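Local coordinates for coenzyme PQQ synthesis protein B (Methylobacterium extorquens, PDB 4Z7R), which belongs to the biosynthesis pathway of the cofactor pyrroloquinoline quinone, has a zinc-binding metallo-beta-lactamase fold and may help carry the cofactor or its precursor to the periplasm, at residues Q104-L115 and M127-I137. Residues are numbered along the deposited sequence; the frame is centred on the assembly and turned at random.
Sequences QPFTLYATPGIL and MAADVVKRQTI
L108 sits between K133 and Q135 in a parallel ladder, the short strands 106-110 and 132-136 running 24° apart. L108 N gives a bond to K133 O at 2.7 Å, and L108 O takes one from Q135 N at 2.8 Å. K133 N to F106 O and I137 N to A110 O continue the ladder at its two ends; A110 N to Q135 O is a weak rung.

F106, L108 and A110 share a face of the sheet with V132, R134 and T136. The F106 ring lies across the fork of V132: CG1 stands over one face, 4.0 Å from the ring centroid, and CG2 comes to 3.6 Å from CE1. With F106 CG lodged between its own backbone N and carbonyl carbon (chi1 63°), the ring swings toward strand 132-136, under V132 CG1. M127 SD approaches the same ring obliquely, 3.9 Å from CZ, as a Met-aromatic contact, and its CE meets L108 CD2. The M127 carbonyl is gripped in turn by R134 NH2 (3.0 Å), in the guanidinium plane and on a carbonyl lone pair; R134 NH1 hydrogen-bonds S119 OG, so the arginine ties the loop before its strand to helix 112-119. From that helix L115 CD2 drops onto the Q135 backbone and touches T136 CG2 (3.6 Å).

Across the sheet, Y109 turns one ring edge to I137 CG1, while Q135 CG lies obliquely near CE1 (3.8 Å). Q135 bends at chi2 (62°), and its NE2 makes a nearly straight hydrogen bond to T136 O, the next residue's carbonyl, in the amide plane.

Strand 106-110, helix 112-119 and strand 132-136 form a beta-alpha-beta crossover, with 132-136 as an edge strand, within this chain, of one of the two mixed sheets in this metallo-beta-lactamase fold.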
loop_
_atom_site.group_PDB
_atom_site.type_symbol
_atom_site.label_atom_id
_atom_site.label_comp_id
_atom_site.label_asym_id
_atom_site.label_seq_id
_atom_site.Cartn_x
_atom_site.Cartn_y
_atom_site.Cartn_z
ATOM N N GLN A 104 14.971 -8.948 2.859
ATOM C CA GLN A 104 15.733 -8.376 1.755
ATOM C C GLN A 104 16.702 -7.298 2.230
ATOM O O GLN A 104 16.289 -6.293 2.809
ATOM C CB GLN A 104 14.798 -7.795 0.698
ATOM C CG GLN A 104 15.509 -7.403 -0.582
ATOM C CD GLN A 104 16.029 -8.611 -1.329
ATOM O OE1 GLN A 104 15.459 -9.696 -1.239
ATOM N NE2 GLN A 104 17.118 -8.432 -2.067
ATOM N N PRO A 105 18.002 -7.506 1.985
ATOM C CA PRO A 105 18.999 -6.495 2.345
ATOM C C PRO A 105 18.921 -5.257 1.458
ATOM O O PRO A 105 18.873 -5.371 0.233
ATOM C CB PRO A 105 20.341 -7.220 2.142
ATOM C CG PRO A 105 20.006 -8.671 1.955
ATOM C CD PRO A 105 18.615 -8.720 1.421
ATOM N N PHE A 106 18.896 -4.088 2.089
ATOM C CA PHE A 106 19.097 -2.819 1.399
ATOM C C PHE A 106 19.457 -1.763 2.433
ATOM O O PHE A 106 19.404 -2.027 3.634
ATOM C CB PHE A 106 17.857 -2.404 0.595
ATOM C CG PHE A 106 16.633 -2.145 1.431
ATOM C CD1 PHE A 106 15.764 -3.175 1.750
ATOM C CD2 PHE A 106 16.337 -0.864 1.874
ATOM C CE1 PHE A 106 14.631 -2.936 2.507
ATOM C CE2 PHE A 106 15.208 -0.618 2.633
ATOM C CZ PHE A 106 14.353 -1.653 2.950
ATOM N N THR A 107 19.845 -0.579 1.972
ATOM C CA THR A 107 20.149 0.514 2.887
ATOM C C THR A 107 19.067 1.587 2.808
ATOM O O THR A 107 18.732 2.072 1.725
ATOM C CB THR A 107 21.525 1.152 2.601
ATOM O OG1 THR A 107 22.548 0.150 2.675
ATOM C CG2 THR A 107 21.827 2.235 3.625
ATOM N N LEU A 108 18.512 1.936 3.962
ATOM C CA LEU A 108 17.520 2.995 4.055
ATOM C C LEU A 108 18.182 4.314 4.448
ATOM O O LEU A 108 18.806 4.413 5.506
ATOM C CB LEU A 108 16.431 2.616 5.061
ATOM C CG LEU A 108 15.339 3.646 5.346
ATOM C CD1 LEU A 108 14.574 3.979 4.072
ATOM C CD2 LEU A 108 14.399 3.118 6.416
ATOM N N TYR A 109 18.044 5.317 3.585
ATOM C CA TYR A 109 18.638 6.633 3.804
ATOM C C TYR A 109 17.594 7.698 4.118
ATOM O O TYR A 109 16.535 7.739 3.494
ATOM C CB TYR A 109 19.430 7.088 2.577
ATOM C CG TYR A 109 20.614 6.226 2.203
ATOM C CD1 TYR A 109 21.875 6.475 2.731
ATOM C CD2 TYR A 109 20.477 5.188 1.293
ATOM C CE1 TYR A 109 22.968 5.695 2.373
ATOM C CE2 TYR A 109 21.558 4.407 0.928
ATOM C CZ TYR A 109 22.801 4.665 1.471
ATOM O OH TYR A 109 23.872 3.881 1.111
ATOM N N ALA A 110 17.908 8.555 5.085
ATOM C CA ALA A 110 17.094 9.732 5.382
ATOM C C ALA A 110 17.882 10.694 6.265
ATOM O O ALA A 110 18.950 10.350 6.766
ATOM C CB ALA A 110 15.785 9.338 6.053
ATOM N N THR A 111 17.373 11.910 6.430
ATOM C CA THR A 111 17.971 12.844 7.376
ATOM C C THR A 111 17.810 12.273 8.785
ATOM O O THR A 111 16.949 11.417 9.001
ATOM C CB THR A 111 17.326 14.235 7.286
ATOM O OG1 THR A 111 15.939 14.145 7.637
ATOM C CG2 THR A 111 17.463 14.789 5.877
ATOM N N PRO A 112 18.637 12.729 9.744
ATOM C CA PRO A 112 18.518 12.199 11.108
ATOM C C PRO A 112 17.116 12.357 11.697
ATOM O O PRO A 112 16.625 11.442 12.355
ATOM C CB PRO A 112 19.535 13.032 11.892
ATOM C CG PRO A 112 20.570 13.389 10.879
ATOM C CD PRO A 112 19.794 13.634 9.611
ATOM N N GLY A 113 16.479 13.497 11.448
ATOM C CA GLY A 113 15.144 13.744 11.962
ATOM C C GLY A 113 14.094 12.788 11.423
ATOM O O GLY A 113 13.260 12.281 12.176
ATOM N N ILE A 114 14.135 12.531 10.120
ATOM C CA ILE A 114 13.149 11.662 9.485
ATOM C C ILE A 114 13.350 10.193 9.860
ATOM O O ILE A 114 12.388 9.507 10.212
ATOM C CB ILE A 114 13.175 11.818 7.951
ATOM C CG1 ILE A 114 12.591 13.176 7.566
ATOM C CG2 ILE A 114 12.362 10.722 7.280
ATOM C CD1 ILE A 114 11.188 13.407 8.113
ATOM N N LEU A 115 14.595 9.732 9.815
ATOM C CA LEU A 115 14.920 8.368 10.214
ATOM C C LEU A 115 14.495 8.106 11.657
ATOM O O LEU A 115 13.945 7.049 11.968
ATOM C CB LEU A 115 16.419 8.105 10.051
ATOM C CG LEU A 115 16.808 6.737 9.487
ATOM C CD1 LEU A 115 15.760 6.243 8.501
ATOM C CD2 LEU A 115 18.180 6.797 8.831
ATOM N N MET A 127 11.536 -4.104 8.995
ATOM C CA MET A 127 12.836 -3.965 8.347
ATOM C C MET A 127 13.897 -4.367 9.360
ATOM O O MET A 127 14.356 -3.539 10.146
ATOM C CB MET A 127 13.073 -2.535 7.854
ATOM C CG MET A 127 12.174 -2.104 6.704
ATOM S SD MET A 127 12.489 -0.402 6.196
ATOM C CE MET A 127 12.118 0.479 7.711
ATOM N N ALA A 128 14.266 -5.646 9.348
ATOM C CA ALA A 128 15.114 -6.224 10.386
ATOM C C ALA A 128 16.482 -5.549 10.460
ATOM O O ALA A 128 17.081 -5.219 9.437
ATOM C CB ALA A 128 15.271 -7.725 10.157
ATOM N N ALA A 129 16.956 -5.340 11.686
ATOM C CA ALA A 129 18.212 -4.637 11.941
ATOM C C ALA A 129 19.438 -5.361 11.380
ATOM O O ALA A 129 20.450 -4.731 11.080
ATOM C CB ALA A 129 18.382 -4.410 13.440
ATOM N N ASP A 130 19.345 -6.678 11.237
ATOM C CA ASP A 130 20.464 -7.463 10.724
ATOM C C ASP A 130 20.384 -7.608 9.211
ATOM O O ASP A 130 21.195 -8.301 8.595
ATOM C CB ASP A 130 20.498 -8.844 11.384
ATOM C CG ASP A 130 19.204 -9.616 11.191
ATOM O OD1 ASP A 130 18.202 -9.011 10.754
ATOM O OD2 ASP A 130 19.187 -10.831 11.479
ATOM N N VAL A 131 19.403 -6.937 8.619
ATOM C CA VAL A 131 19.133 -7.054 7.193
ATOM C C VAL A 131 19.129 -5.680 6.524
ATOM O O VAL A 131 19.795 -5.460 5.511
ATOM C CB VAL A 131 17.780 -7.755 6.943
ATOM C CG1 VAL A 131 17.438 -7.739 5.475
ATOM C CG2 VAL A 131 17.812 -9.184 7.470
ATOM N N VAL A 132 18.367 -4.757 7.097
ATOM C CA VAL A 132 18.247 -3.416 6.546
ATOM C C VAL A 132 19.097 -2.426 7.331
ATOM O O VAL A 132 18.869 -2.212 8.521
ATOM C CB VAL A 132 16.781 -2.938 6.546
ATOM C CG1 VAL A 132 16.688 -1.502 6.042
ATOM C CG2 VAL A 132 15.923 -3.868 5.704
ATOM N N LYS A 133 20.086 -1.842 6.660
ATOM C CA LYS A 133 20.912 -0.794 7.253
ATOM C C LYS A 133 20.199 0.551 7.219
ATOM O O LYS A 133 19.734 0.988 6.167
ATOM C CB LYS A 133 22.257 -0.694 6.525
ATOM C CG LYS A 133 23.170 0.430 7.015
ATOM C CD LYS A 133 23.509 0.302 8.492
ATOM C CE LYS A 133 24.403 1.449 8.941
ATOM N NZ LYS A 133 24.705 1.402 10.397
ATOM N N ARG A 134 20.114 1.205 8.372
ATOM C CA ARG A 134 19.511 2.527 8.436
ATOM C C ARG A 134 20.599 3.583 8.579
ATOM O O ARG A 134 21.252 3.689 9.616
ATOM C CB ARG A 134 18.504 2.598 9.584
ATOM C CG ARG A 134 17.443 1.512 9.479
ATOM C CD ARG A 134 16.310 1.695 10.459
ATOM N NE ARG A 134 15.503 0.480 10.542
ATOM C CZ ARG A 134 14.292 0.418 11.080
ATOM N NH1 ARG A 134 13.730 1.510 11.579
ATOM N NH2 ARG A 134 13.638 -0.738 11.110
ATOM N N GLN A 135 20.793 4.356 7.517
ATOM C CA GLN A 135 21.904 5.292 7.444
ATOM C C GLN A 135 21.406 6.725 7.333
ATOM O O GLN A 135 20.737 7.083 6.364
ATOM C CB GLN A 135 22.800 4.955 6.249
ATOM C CG GLN A 135 23.957 5.921 6.041
ATOM C CD GLN A 135 24.910 5.930 7.217
ATOM O OE1 GLN A 135 25.524 4.913 7.535
ATOM N NE2 GLN A 135 25.038 7.079 7.869
ATOM N N THR A 136 21.724 7.542 8.331
ATOM C CA THR A 136 21.366 8.952 8.293
ATOM C C THR A 136 22.268 9.718 7.332
ATOM O O THR A 136 23.451 9.405 7.183
ATOM C CB THR A 136 21.439 9.609 9.688
ATOM O OG1 THR A 136 22.761 9.477 10.220
ATOM C CG2 THR A 136 20.445 8.957 10.640
ATOM N N ILE A 137 21.702 10.733 6.693
ATOM C CA ILE A 137 22.464 11.604 5.813
ATOM C C ILE A 137 22.175 13.038 6.242
ATOM O O ILE A 137 21.036 13.379 6.555
ATOM C CB ILE A 137 22.088 11.388 4.327
ATOM C CG1 ILE A 137 22.313 9.928 3.920
ATOM C CG2 ILE A 137 22.887 12.313 3.420
ATOM C CD1 ILE A 137 23.776 9.520 3.885
#